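PDB 6LL8: inorganic pyrophosphatase from Shewanella sp. AS-11, which probably hydrolyses diphosphate to two phosphates as a metal-dependent enzyme that uses manganese as its cofactor. Local coordinates for residues D228-L233 against E262-S267. Residues are numbered along the deposited sequence; the frame is centred on the assembly and turned at random.
Sequences DIKADL and EMLVVS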
# COMPACT_ATOMS: atom_id res chain seq x y z
N ASP A 228 -15.49 18.76 7.74
CA ASP A 228 -15.98 19.83 6.83
C ASP A 228 -16.03 19.33 5.38
O ASP A 228 -16.87 19.81 4.61
CB ASP A 228 -15.14 21.10 6.92
CG ASP A 228 -15.27 21.82 8.25
OD1 ASP A 228 -16.22 21.53 9.02
OD2 ASP A 228 -14.41 22.68 8.53
N ILE A 229 -15.16 18.38 5.01
CA ILE A 229 -14.97 17.94 3.59
C ILE A 229 -15.70 16.63 3.34
O ILE A 229 -15.69 16.17 2.19
CB ILE A 229 -13.48 17.83 3.16
CG1 ILE A 229 -13.31 17.81 1.63
CG2 ILE A 229 -12.78 16.63 3.79
CD1 ILE A 229 -11.85 17.96 1.15
N LYS A 230 -16.32 16.04 4.34
CA LYS A 230 -16.92 14.69 4.19
C LYS A 230 -17.94 14.67 3.04
O LYS A 230 -17.90 13.73 2.22
CB LYS A 230 -17.50 14.19 5.51
CG LYS A 230 -17.75 12.70 5.52
CD LYS A 230 -18.11 12.20 6.89
CE LYS A 230 -16.96 12.36 7.86
NZ LYS A 230 -17.28 11.76 9.17
N ALA A 231 -18.86 15.62 2.99
CA ALA A 231 -19.87 15.63 1.91
C ALA A 231 -19.17 15.74 0.54
O ALA A 231 -19.66 15.12 -0.43
CB ALA A 231 -20.86 16.74 2.15
N ASP A 232 -18.11 16.52 0.44
CA ASP A 232 -17.32 16.66 -0.82
C ASP A 232 -16.67 15.31 -1.17
O ASP A 232 -16.65 14.95 -2.34
CB ASP A 232 -16.27 17.77 -0.70
CG ASP A 232 -16.84 19.20 -0.61
OD1 ASP A 232 -18.00 19.34 -0.94
OD2 ASP A 232 -16.08 20.08 -0.22
N LEU A 233 -16.19 14.56 -0.19
CA LEU A 233 -15.64 13.22 -0.47
C LEU A 233 -16.73 12.30 -0.98
O LEU A 233 -16.49 11.53 -1.92
CB LEU A 233 -14.98 12.65 0.78
CG LEU A 233 -13.76 13.39 1.32
CD1 LEU A 233 -13.36 12.83 2.66
CD2 LEU A 233 -12.60 13.33 0.36
N GLU A 262 -14.28 4.90 9.51
CA GLU A 262 -15.59 5.17 8.91
C GLU A 262 -15.47 4.86 7.43
O GLU A 262 -14.59 5.45 6.78
CB GLU A 262 -16.00 6.61 9.16
CG GLU A 262 -17.39 6.87 8.61
CD GLU A 262 -17.98 8.21 8.92
OE1 GLU A 262 -17.29 9.18 8.68
OE2 GLU A 262 -19.14 8.25 9.32
N MET A 263 -16.33 4.03 6.90
CA MET A 263 -16.33 3.74 5.47
C MET A 263 -17.44 4.49 4.79
O MET A 263 -18.60 4.39 5.19
CB MET A 263 -16.49 2.24 5.23
CG MET A 263 -16.38 1.85 3.76
SD MET A 263 -16.75 0.12 3.44
CE MET A 263 -15.16 -0.61 3.81
N LEU A 264 -17.09 5.24 3.77
CA LEU A 264 -18.03 5.91 2.85
C LEU A 264 -18.25 4.96 1.68
O LEU A 264 -17.24 4.45 1.13
CB LEU A 264 -17.48 7.25 2.38
CG LEU A 264 -16.99 8.21 3.46
CD1 LEU A 264 -16.49 9.51 2.84
CD2 LEU A 264 -18.03 8.47 4.51
N VAL A 265 -19.49 4.73 1.26
CA VAL A 265 -19.82 3.68 0.29
C VAL A 265 -20.72 4.24 -0.79
O VAL A 265 -21.81 4.77 -0.47
CB VAL A 265 -20.53 2.51 1.00
CG1 VAL A 265 -20.91 1.41 0.01
CG2 VAL A 265 -19.69 1.94 2.14
N VAL A 266 -20.36 4.01 -2.03
CA VAL A 266 -21.29 4.11 -3.18
C VAL A 266 -21.21 2.80 -3.94
O VAL A 266 -20.11 2.35 -4.24
CB VAL A 266 -21.00 5.33 -4.06
CG1 VAL A 266 -21.29 6.60 -3.29
CG2 VAL A 266 -19.59 5.36 -4.59
N SER A 267 -22.32 2.13 -4.13
CA SER A 267 -22.29 0.76 -4.67
C SER A 267 -23.54 0.45 -5.46
O SER A 267 -24.64 0.85 -5.06
CB SER A 267 -22.17 -0.21 -3.53
OG SER A 267 -22.04 -1.54 -3.99
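Lys230 and Glu262 reach out from helix and strand to meet in a salt bridge, the ammonium NZ lying 2.6 Å from OE1 of Glu262. The carboxylate offers the syn lone pair of OE1, on its OE2 flank, and OE2 stays 4.0 Å from the same NZ, which makes the grip one-sided. Lys230 leaves the helix with CG anti to the backbone N (chi1 -163°), and a bend at chi3 (-65°) keeps the chain from running into the carboxylate and sets NZ beside OE1; Glu262's own chain runs extended from the strand. Both segments belong to the DHHA2 domain, where the first turn of helix 230-243 lies against a face of the mixed sheet at strand 260-267, flanked by strands 248-255 and 285-289. Next to the ion pair, CD1 of Leu264 points at the helix and touches CB of Leu233 at 4.0 Å, with CG of Lys230 more loosely beside the same methyl at 4.4 Å. Were Lys230 shortened to an alanine, the Glu262 carboxylate would probably lose this charged mate, and Leu264 the loose methylene contact. Further along the helix, the Leu264 side chain also touches Glu234 and Ile237, while Arg285 of the adjoining strand touches Lys230, Glu262 and Leu264.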